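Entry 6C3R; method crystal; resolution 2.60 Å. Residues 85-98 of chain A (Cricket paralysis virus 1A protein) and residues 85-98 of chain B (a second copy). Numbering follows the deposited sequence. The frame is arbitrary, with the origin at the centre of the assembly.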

ATOM      1  N   TRP A  85     -12.178  -6.377   7.819  1.00 32.72           N
ATOM      2  CA  TRP A  85     -11.805  -4.999   8.121  1.00 34.43           C
ATOM      3  C   TRP A  85     -10.283  -4.813   8.199  1.00 34.03           C
ATOM      4  O   TRP A  85      -9.748  -3.848   7.681  1.00 33.29           O
ATOM      5  CB  TRP A  85     -12.503  -4.541   9.415  1.00 36.23           C
ATOM      6  CG  TRP A  85     -12.026  -3.204   9.886  1.00 38.17           C
ATOM      7  CD1 TRP A  85     -11.403  -2.923  11.070  1.00 38.63           C
ATOM      8  CD2 TRP A  85     -12.098  -1.973   9.160  1.00 38.75           C
ATOM      9  NE1 TRP A  85     -11.081  -1.597  11.121  1.00 39.43           N
ATOM     10  CE2 TRP A  85     -11.503  -0.985   9.968  1.00 39.92           C
ATOM     11  CE3 TRP A  85     -12.611  -1.608   7.903  1.00 38.48           C
ATOM     12  CZ2 TRP A  85     -11.406   0.355   9.560  1.00 40.30           C
ATOM     13  CZ3 TRP A  85     -12.515  -0.285   7.493  1.00 38.62           C
ATOM     14  CH2 TRP A  85     -11.918   0.682   8.320  1.00 39.94           C
ATOM     15  N   LYS A  86      -9.605  -5.749   8.845  1.00 34.82           N
ATOM     16  CA  LYS A  86      -8.134  -5.771   8.855  1.00 35.00           C
ATOM     17  C   LYS A  86      -7.496  -5.939   7.481  1.00 34.45           C
ATOM     18  O   LYS A  86      -6.450  -5.360   7.219  1.00 35.27           O
ATOM     19  CB  LYS A  86      -7.623  -6.870   9.747  1.00 34.91           C
ATOM     20  CG  LYS A  86      -7.746  -6.555  11.210  1.00 36.23           C
ATOM     21  CD  LYS A  86      -7.655  -7.855  11.986  1.00 37.57           C
ATOM     22  CE  LYS A  86      -7.485  -7.627  13.465  1.00 39.30           C
ATOM     23  NZ  LYS A  86      -7.860  -8.889  14.165  1.00 40.89           N
ATOM     24  N   PHE A  87      -8.097  -6.770   6.638  1.00 34.39           N
ATOM     25  CA  PHE A  87      -7.685  -6.902   5.246  1.00 33.92           C
ATOM     26  C   PHE A  87      -7.848  -5.567   4.546  1.00 35.02           C
ATOM     27  O   PHE A  87      -6.903  -5.067   3.968  1.00 36.11           O
ATOM     28  CB  PHE A  87      -8.500  -7.980   4.523  1.00 32.85           C
ATOM     29  CG  PHE A  87      -8.068  -8.215   3.113  1.00 31.99           C
ATOM     30  CD1 PHE A  87      -8.617  -7.475   2.074  1.00 32.20           C
ATOM     31  CD2 PHE A  87      -7.103  -9.165   2.819  1.00 32.21           C
ATOM     32  CE1 PHE A  87      -8.211  -7.659   0.752  1.00 31.91           C
ATOM     33  CE2 PHE A  87      -6.706  -9.378   1.505  1.00 33.15           C
ATOM     34  CZ  PHE A  87      -7.250  -8.606   0.466  1.00 32.50           C
ATOM     35  N   VAL A  88      -9.051  -5.015   4.600  1.00 37.23           N
ATOM     36  CA  VAL A  88      -9.370  -3.709   4.029  1.00 39.54           C
ATOM     37  C   VAL A  88      -8.401  -2.626   4.537  1.00 41.94           C
ATOM     38  O   VAL A  88      -7.892  -1.860   3.746  1.00 41.92           O
ATOM     39  CB  VAL A  88     -10.846  -3.341   4.316  1.00 40.87           C
ATOM     40  CG1 VAL A  88     -11.109  -1.854   4.192  1.00 42.61           C
ATOM     41  CG2 VAL A  88     -11.771  -4.090   3.363  1.00 41.17           C
ATOM     42  N   GLN A  89      -8.126  -2.579   5.839  1.00 45.06           N
ATOM     43  CA  GLN A  89      -7.108  -1.655   6.370  1.00 47.65           C
ATOM     44  C   GLN A  89      -5.730  -1.875   5.727  1.00 47.81           C
ATOM     45  O   GLN A  89      -5.070  -0.930   5.317  1.00 48.03           O
ATOM     46  CB  GLN A  89      -6.961  -1.785   7.887  1.00 50.07           C
ATOM     47  CG  GLN A  89      -8.049  -1.081   8.675  1.00 53.72           C
ATOM     48  CD  GLN A  89      -7.786  -1.041  10.186  1.00 57.93           C
ATOM     49  OE1 GLN A  89      -8.561  -0.427  10.936  1.00 61.25           O
ATOM     50  NE2 GLN A  89      -6.699  -1.687  10.645  1.00 57.91           N
ATOM     51  N   ASN A  90      -5.310  -3.126   5.641  1.00 47.19           N
ATOM     52  CA  ASN A  90      -4.011  -3.443   5.085  1.00 47.92           C
ATOM     53  C   ASN A  90      -3.933  -3.309   3.551  1.00 48.47           C
ATOM     54  O   ASN A  90      -2.847  -3.173   2.997  1.00 46.29           O
ATOM     55  CB  ASN A  90      -3.579  -4.840   5.535  1.00 48.64           C
ATOM     56  CG  ASN A  90      -2.067  -4.997   5.600  1.00 49.98           C
ATOM     57  OD1 ASN A  90      -1.370  -4.250   6.310  1.00 51.52           O
ATOM     58  ND2 ASN A  90      -1.548  -5.978   4.877  1.00 50.82           N
ATOM     59  N   TYR A  91      -5.065  -3.355   2.856  1.00 50.89           N
ATOM     60  CA  TYR A  91      -5.026  -3.208   1.403  1.00 54.09           C
ATOM     61  C   TYR A  91      -4.631  -1.771   1.008  1.00 58.90           C
ATOM     62  O   TYR A  91      -4.896  -0.811   1.714  1.00 61.60           O
ATOM     63  CB  TYR A  91      -6.340  -3.654   0.740  1.00 52.02           C
ATOM     64  CG  TYR A  91      -6.301  -3.604  -0.780  1.00 51.05           C
ATOM     65  CD1 TYR A  91      -5.645  -4.585  -1.525  1.00 52.76           C
ATOM     66  CD2 TYR A  91      -6.895  -2.561  -1.467  1.00 51.10           C
ATOM     67  CE1 TYR A  91      -5.600  -4.531  -2.916  1.00 53.41           C
ATOM     68  CE2 TYR A  91      -6.864  -2.494  -2.844  1.00 52.56           C
ATOM     69  CZ  TYR A  91      -6.213  -3.471  -3.577  1.00 54.97           C
ATOM     70  OH  TYR A  91      -6.198  -3.369  -4.970  1.00 58.10           O
ATOM     71  N   CYS A  92      -3.958  -1.661  -0.121  1.00 66.86           N
ATOM     72  CA  CYS A  92      -3.374  -0.426  -0.579  1.00 73.85           C
ATOM     73  C   CYS A  92      -3.508  -0.469  -2.103  1.00 76.22           C
ATOM     74  O   CYS A  92      -2.723  -1.141  -2.761  1.00 76.18           O
ATOM     75  CB  CYS A  92      -1.920  -0.415  -0.105  1.00 78.90           C
ATOM     76  SG  CYS A  92      -0.804   0.723  -0.927  1.00 86.50           S
ATOM     77  N   PRO A  93      -4.533   0.201  -2.666  1.00 82.95           N
ATOM     78  CA  PRO A  93      -4.954  -0.036  -4.069  1.00 89.95           C
ATOM     79  C   PRO A  93      -3.887   0.224  -5.136  1.00 96.49           C
ATOM     80  O   PRO A  93      -3.456   1.373  -5.276  1.00 96.51           O
ATOM     81  CB  PRO A  93      -6.143   0.926  -4.245  1.00 89.50           C
ATOM     82  CG  PRO A  93      -5.967   1.964  -3.194  1.00 86.73           C
ATOM     83  CD  PRO A  93      -5.340   1.260  -2.033  1.00 84.23           C
ATOM     84  N   GLU A  94      -3.446  -0.830  -5.852  1.00105.87           N
ATOM     85  CA  GLU A  94      -2.371  -0.717  -6.881  1.00110.88           C
ATOM     86  C   GLU A  94      -2.846   0.130  -8.051  1.00115.34           C
ATOM     87  O   GLU A  94      -3.225  -0.376  -9.113  1.00115.75           O
ATOM     88  CB  GLU A  94      -1.814  -2.084  -7.346  1.00108.92           C
ATOM     89  CG  GLU A  94      -0.577  -1.947  -8.246  1.00105.76           C
ATOM     90  CD  GLU A  94       0.254  -3.218  -8.373  1.00103.12           C
ATOM     91  OE1 GLU A  94       0.705  -3.775  -7.342  1.00 99.34           O
ATOM     92  OE2 GLU A  94       0.477  -3.656  -9.521  1.00 99.14           O
ATOM     93  N   HIS A  95      -2.805   1.439  -7.815  1.00122.07           N
ATOM     94  CA  HIS A  95      -3.337   2.428  -8.725  1.00127.95           C
ATOM     95  C   HIS A  95      -2.252   2.723  -9.769  1.00133.69           C
ATOM     96  O   HIS A  95      -1.219   3.333  -9.472  1.00135.68           O
ATOM     97  CB  HIS A  95      -3.821   3.664  -7.943  1.00127.26           C
ATOM     98  CG  HIS A  95      -2.745   4.635  -7.596  1.00126.96           C
ATOM     99  ND1 HIS A  95      -2.575   5.823  -8.273  1.00128.16           N
ATOM    100  CD2 HIS A  95      -1.774   4.590  -6.658  1.00126.02           C
ATOM    101  CE1 HIS A  95      -1.548   6.472  -7.760  1.00127.40           C
ATOM    102  NE2 HIS A  95      -1.045   5.744  -6.779  1.00126.73           N
ATOM    103  N   ARG A  96      -2.496   2.253 -10.989  1.00136.53           N
ATOM    104  CA  ARG A  96      -1.483   2.242 -12.039  1.00137.41           C
ATOM    105  C   ARG A  96      -1.336   3.674 -12.546  1.00138.42           C
ATOM    106  O   ARG A  96      -2.318   4.278 -12.984  1.00140.04           O
ATOM    107  CB  ARG A  96      -1.882   1.287 -13.165  1.00139.21           C
ATOM    108  CG  ARG A  96      -2.322  -0.108 -12.710  1.00139.50           C
ATOM    109  CD  ARG A  96      -2.485  -1.026 -13.906  1.00142.66           C
ATOM    110  NE  ARG A  96      -3.579  -2.005 -13.794  1.00144.83           N
ATOM    111  CZ  ARG A  96      -4.656  -2.094 -14.594  1.00143.47           C
ATOM    112  NH1 ARG A  96      -4.866  -1.259 -15.617  1.00141.06           N
ATOM    113  NH2 ARG A  96      -5.556  -3.052 -14.363  1.00142.88           N
ATOM    114  N   TYR A  97      -0.114   4.204 -12.476  1.00137.81           N
ATOM    115  CA  TYR A  97       0.139   5.653 -12.548  1.00139.36           C
ATOM    116  C   TYR A  97      -0.692   6.415 -13.602  1.00137.65           C
ATOM    117  O   TYR A  97      -0.680   6.065 -14.785  1.00137.80           O
ATOM    118  CB  TYR A  97       1.639   5.940 -12.749  1.00139.77           C
ATOM    119  CG  TYR A  97       1.937   7.415 -12.898  1.00140.94           C
ATOM    120  CD1 TYR A  97       1.533   8.320 -11.918  1.00140.11           C
ATOM    121  CD2 TYR A  97       2.591   7.915 -14.028  1.00142.77           C
ATOM    122  CE1 TYR A  97       1.774   9.680 -12.047  1.00139.57           C
ATOM    123  CE2 TYR A  97       2.843   9.276 -14.165  1.00142.55           C
ATOM    124  CZ  TYR A  97       2.430  10.152 -13.170  1.00141.82           C
ATOM    125  OH  TYR A  97       2.671  11.498 -13.284  1.00143.73           O
ATOM    126  N   GLY A  98      -1.389   7.457 -13.147  1.00134.36           N
ATOM    127  CA  GLY A  98      -2.305   8.250 -13.976  1.00134.28           C
ATOM    128  C   GLY A  98      -3.545   8.610 -13.176  1.00133.38           C
ATOM    129  O   GLY A  98      -3.529   9.560 -12.390  1.00130.29           O
TER
ATOM    130  N   TRP B  85       6.271  12.902  -6.403  1.00 35.03           N
ATOM    131  CA  TRP B  85       4.828  12.681  -6.412  1.00 35.67           C
ATOM    132  C   TRP B  85       4.469  11.233  -6.709  1.00 35.05           C
ATOM    133  O   TRP B  85       3.719  10.620  -5.961  1.00 35.24           O
ATOM    134  CB  TRP B  85       4.137  13.614  -7.405  1.00 36.93           C
ATOM    135  CG  TRP B  85       2.637  13.439  -7.477  1.00 38.73           C
ATOM    136  CD1 TRP B  85       1.901  13.214  -8.603  1.00 39.12           C
ATOM    137  CD2 TRP B  85       1.699  13.472  -6.389  1.00 39.57           C
ATOM    138  NE1 TRP B  85       0.572  13.110  -8.293  1.00 39.19           N
ATOM    139  CE2 TRP B  85       0.413  13.272  -6.944  1.00 40.16           C
ATOM    140  CE3 TRP B  85       1.815  13.674  -5.006  1.00 40.30           C
ATOM    141  CZ2 TRP B  85      -0.750  13.250  -6.162  1.00 40.34           C
ATOM    142  CZ3 TRP B  85       0.655  13.651  -4.224  1.00 40.61           C
ATOM    143  CH2 TRP B  85      -0.611  13.427  -4.809  1.00 40.59           C
ATOM    144  N   LYS B  86       5.036  10.676  -7.772  1.00 34.77           N
ATOM    145  CA  LYS B  86       4.815   9.264  -8.107  1.00 34.91           C
ATOM    146  C   LYS B  86       5.209   8.334  -6.952  1.00 34.88           C
ATOM    147  O   LYS B  86       4.546   7.338  -6.714  1.00 35.08           O
ATOM    148  CB  LYS B  86       5.565   8.878  -9.381  1.00 35.88           C
ATOM    149  CG  LYS B  86       5.135   9.689 -10.604  1.00 38.00           C
ATOM    150  CD  LYS B  86       5.671   9.146 -11.920  1.00 39.25           C
ATOM    151  CE  LYS B  86       5.923  10.265 -12.911  1.00 41.28           C
ATOM    152  NZ  LYS B  86       6.249   9.760 -14.274  1.00 43.18           N
ATOM    153  N   PHE B  87       6.280   8.662  -6.232  1.00 35.31           N
ATOM    154  CA  PHE B  87       6.680   7.890  -5.049  1.00 36.48           C
ATOM    155  C   PHE B  87       5.617   7.962  -3.943  1.00 37.60           C
ATOM    156  O   PHE B  87       5.202   6.943  -3.420  1.00 37.49           O
ATOM    157  CB  PHE B  87       8.048   8.358  -4.524  1.00 34.87           C
ATOM    158  CG  PHE B  87       8.493   7.652  -3.280  1.00 34.09           C
ATOM    159  CD1 PHE B  87       8.149   8.144  -2.018  1.00 34.39           C
ATOM    160  CD2 PHE B  87       9.259   6.495  -3.352  1.00 33.94           C
ATOM    161  CE1 PHE B  87       8.558   7.485  -0.856  1.00 33.42           C
ATOM    162  CE2 PHE B  87       9.675   5.837  -2.189  1.00 33.19           C
ATOM    163  CZ  PHE B  87       9.325   6.330  -0.947  1.00 32.74           C
ATOM    164  N   VAL B  88       5.193   9.172  -3.610  1.00 40.68           N
ATOM    165  CA  VAL B  88       4.150   9.414  -2.599  1.00 43.24           C
ATOM    166  C   VAL B  88       2.832   8.720  -2.980  1.00 45.11           C
ATOM    167  O   VAL B  88       2.212   8.052  -2.148  1.00 44.57           O
ATOM    168  CB  VAL B  88       3.905  10.933  -2.425  1.00 43.64           C
ATOM    169  CG1 VAL B  88       2.623  11.203  -1.657  1.00 44.78           C
ATOM    170  CG2 VAL B  88       5.092  11.580  -1.725  1.00 43.85           C
ATOM    171  N   GLN B  89       2.414   8.901  -4.229  1.00 46.40           N
ATOM    172  CA  GLN B  89       1.270   8.184  -4.781  1.00 49.33           C
ATOM    173  C   GLN B  89       1.359   6.683  -4.532  1.00 49.72           C
ATOM    174  O   GLN B  89       0.435   6.083  -4.013  1.00 52.64           O
ATOM    175  CB  GLN B  89       1.186   8.408  -6.279  1.00 51.86           C
ATOM    176  CG  GLN B  89       0.440   9.643  -6.696  1.00 55.49           C
ATOM    177  CD  GLN B  89       0.241   9.658  -8.193  1.00 59.80           C
ATOM    178  OE1 GLN B  89       1.120   9.237  -8.945  1.00 64.42           O
ATOM    179  NE2 GLN B  89      -0.924  10.107  -8.634  1.00 62.28           N
ATOM    180  N   ASN B  90       2.486   6.097  -4.917  1.00 49.21           N
ATOM    181  CA  ASN B  90       2.730   4.664  -4.823  1.00 47.91           C
ATOM    182  C   ASN B  90       2.968   4.183  -3.364  1.00 49.20           C
ATOM    183  O   ASN B  90       2.916   2.994  -3.100  1.00 46.80           O
ATOM    184  CB  ASN B  90       3.932   4.362  -5.726  1.00 49.15           C
ATOM    185  CG  ASN B  90       4.174   2.879  -5.949  1.00 50.23           C
ATOM    186  OD1 ASN B  90       3.423   2.219  -6.673  1.00 52.46           O
ATOM    187  ND2 ASN B  90       5.268   2.360  -5.382  1.00 48.40           N
ATOM    188  N   TYR B  91       3.233   5.093  -2.425  1.00 52.29           N
ATOM    189  CA  TYR B  91       3.425   4.738  -1.013  1.00 55.69           C
ATOM    190  C   TYR B  91       2.113   4.390  -0.308  1.00 60.72           C
ATOM    191  O   TYR B  91       1.040   4.828  -0.721  1.00 62.17           O
ATOM    192  CB  TYR B  91       4.126   5.879  -0.258  1.00 54.25           C
ATOM    193  CG  TYR B  91       4.421   5.555   1.195  1.00 53.82           C
ATOM    194  CD1 TYR B  91       5.322   4.543   1.540  1.00 53.92           C
ATOM    195  CD2 TYR B  91       3.781   6.245   2.229  1.00 54.06           C
ATOM    196  CE1 TYR B  91       5.586   4.237   2.874  1.00 54.40           C
ATOM    197  CE2 TYR B  91       4.031   5.946   3.567  1.00 53.16           C
ATOM    198  CZ  TYR B  91       4.935   4.945   3.889  1.00 54.57           C
ATOM    199  OH  TYR B  91       5.175   4.647   5.220  1.00 55.94           O
ATOM    200  N   CYS B  92       2.217   3.573   0.740  1.00 67.44           N
ATOM    201  CA  CYS B  92       1.149   3.420   1.742  1.00 75.28           C
ATOM    202  C   CYS B  92       1.686   2.857   3.057  1.00 78.53           C
ATOM    203  O   CYS B  92       2.374   1.833   3.038  1.00 76.55           O
ATOM    204  CB  CYS B  92       0.054   2.495   1.242  1.00 78.43           C
ATOM    205  SG  CYS B  92       0.647   0.990   0.444  1.00 82.98           S
ATOM    206  N   PRO B  93       1.361   3.502   4.199  1.00 85.60           N
ATOM    207  CA  PRO B  93       1.769   2.915   5.490  1.00 90.99           C
ATOM    208  C   PRO B  93       1.075   1.573   5.782  1.00 99.81           C
ATOM    209  O   PRO B  93      -0.065   1.362   5.337  1.00101.72           O
ATOM    210  CB  PRO B  93       1.352   3.971   6.530  1.00 88.76           C
ATOM    211  CG  PRO B  93       0.844   5.151   5.779  1.00 86.88           C
ATOM    212  CD  PRO B  93       0.570   4.737   4.369  1.00 85.60           C
ATOM    213  N   GLU B  94       1.763   0.687   6.510  1.00107.86           N
ATOM    214  CA  GLU B  94       1.179  -0.582   6.978  1.00113.48           C
ATOM    215  C   GLU B  94       0.356  -0.304   8.241  1.00120.90           C
ATOM    216  O   GLU B  94       0.899   0.209   9.223  1.00123.45           O
ATOM    217  CB  GLU B  94       2.272  -1.627   7.261  1.00111.15           C
ATOM    218  CG  GLU B  94       1.740  -3.028   7.576  1.00108.12           C
ATOM    219  CD  GLU B  94       2.799  -4.126   7.550  1.00104.72           C
ATOM    220  OE1 GLU B  94       3.969  -3.862   7.187  1.00107.74           O
ATOM    221  OE2 GLU B  94       2.451  -5.276   7.895  1.00 97.95           O
ATOM    222  N   HIS B  95      -0.943  -0.630   8.198  1.00129.55           N
ATOM    223  CA  HIS B  95      -1.886  -0.358   9.299  1.00133.52           C
ATOM    224  C   HIS B  95      -2.475  -1.652   9.884  1.00133.59           C
ATOM    225  O   HIS B  95      -3.180  -2.386   9.187  1.00132.05           O
ATOM    226  CB  HIS B  95      -3.032   0.552   8.823  1.00136.04           C
ATOM    227  CG  HIS B  95      -2.607   1.953   8.494  1.00140.48           C
ATOM    228  ND1 HIS B  95      -1.840   2.725   9.344  1.00142.69           N
ATOM    229  CD2 HIS B  95      -2.867   2.731   7.414  1.00141.89           C
ATOM    230  CE1 HIS B  95      -1.633   3.910   8.795  1.00142.30           C
ATOM    231  NE2 HIS B  95      -2.245   3.940   7.625  1.00142.63           N
ATOM    232  N   ARG B  96      -2.162  -1.917  11.156  1.00135.90           N
ATOM    233  CA  ARG B  96      -2.796  -2.986  11.947  1.00136.98           C
ATOM    234  C   ARG B  96      -3.110  -2.479  13.372  1.00138.47           C
ATOM    235  O   ARG B  96      -2.196  -2.287  14.176  1.00134.16           O
ATOM    236  CB  ARG B  96      -1.928  -4.261  11.981  1.00135.93           C
ATOM    237  CG  ARG B  96      -0.422  -4.049  12.113  1.00134.87           C
ATOM    238  CD  ARG B  96       0.313  -5.349  12.432  1.00134.86           C
ATOM    239  NE  ARG B  96       0.254  -5.706  13.861  1.00135.15           N
ATOM    240  CZ  ARG B  96      -0.605  -6.561  14.440  1.00131.28           C
ATOM    241  NH1 ARG B  96      -1.542  -7.214  13.749  1.00130.40           N
ATOM    242  NH2 ARG B  96      -0.525  -6.769  15.750  1.00128.22           N
ATOM    243  N   TYR B  97      -4.404  -2.271  13.654  1.00141.23           N
ATOM    244  CA  TYR B  97      -4.917  -1.676  14.911  1.00140.20           C
ATOM    245  C   TYR B  97      -4.549  -0.185  15.070  1.00137.63           C
ATOM    246  O   TYR B  97      -4.017   0.232  16.105  1.00137.95           O
ATOM    247  CB  TYR B  97      -4.485  -2.480  16.158  1.00143.01           C
ATOM    248  CG  TYR B  97      -4.961  -3.923  16.219  1.00143.21           C
ATOM    249  CD1 TYR B  97      -4.187  -4.966  15.694  1.00142.91           C
ATOM    250  CD2 TYR B  97      -6.170  -4.252  16.843  1.00141.31           C
ATOM    251  CE1 TYR B  97      -4.617  -6.288  15.771  1.00142.41           C
ATOM    252  CE2 TYR B  97      -6.607  -5.569  16.923  1.00140.26           C
ATOM    253  CZ  TYR B  97      -5.830  -6.585  16.388  1.00139.86           C
ATOM    254  OH  TYR B  97      -6.269  -7.886  16.473  1.00135.13           O
ATOM    255  N   GLY B  98      -4.856   0.614  14.047  1.00135.19           N
ATOM    256  CA  GLY B  98      -4.519   2.042  14.036  1.00133.80           C
ATOM    257  C   GLY B  98      -3.020   2.268  13.908  1.00135.82           C
ATOM    258  O   GLY B  98      -2.494   2.366  12.798  1.00134.81           O
TER

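The two copies are joined covalently at their centre: A:Cys92 SG and B:Cys92 SG lie 2.0 Å apart, with a chi3 of -95°, close to the right-angled torsion a relaxed disulfide prefers. Both CA-to-CB bonds point toward the other stretch, but the rotamers differ (t at A:Cys92, p at B:Cys92), so the bridge is not symmetric in detail. Around it, each helical segment faces the loop of its partner; the CA pairings A:Lys86 with B:Arg96 and A:Tyr97 with B:Lys86 mark the two ends. The stretches together bury 698 Å².

Polar pairing is sparse. In the clearest hydrogen bond, A:Lys86 NZ donates to B:Tyr97 OH at 3.0 Å. The A:Lys86 CB leaves sideways, but chi2 to chi4 are all t, and this extended chain carries the ammonium group to the phenol, whose own CA-to-CB bond points away while its end comes nearer. Length and flexibility suit lysine to this reach.

The second bond is weak: A:His95 NE2 donates to B:Gln89 O at 3.2 Å, with an N-H...acceptor angle of 141°. The carbonyl lies at the edge of the imidazole, near its plane, where a ring nitrogen can address it. It is also available, since B:Gln89 is in the last turn of its helix and no backbone bond within the stretch uses its oxygen. The high B-factors of A:His95 call for caution.

The reciprocal arrangement is not reproduced. B:His95 ND1 is bonded to a residue just outside the stretches, and the closest approach of its side chain to the chain A stretch is 4.3 Å, from B:His95 CB to A:Gln89 O. Near B:Lys86 the contact is instead with a ring face: its CD sits 3.7 Å from the centroid of the A:Tyr97 ring (the mean of CG, CD1, CD2, CE1, CE2 and CZ), 16° off the normal, a CH-pi contact made by the aliphatic part of the chain. B:Gln89 OE1 approaches the edge of the same ring, 3.1 Å from A:Tyr97 CD1; this is packing against a carbon, not a hydrogen bond.

Other amides bury surface without pairing across the contact. A:Gln89 points toward chain B, yet its NE2 remains 3.9 Å from B:His95 O and 3.8 Å from B:Tyr97 N. A:Asn90 OD1 packs 3.6 Å from B:Glu94 CG, while ND2 of both A:Asn90 and B:Asn90 is satisfied elsewhere in the structure. The disulfide is therefore the firm link, with two hydrogen bonds and side-chain packing around it.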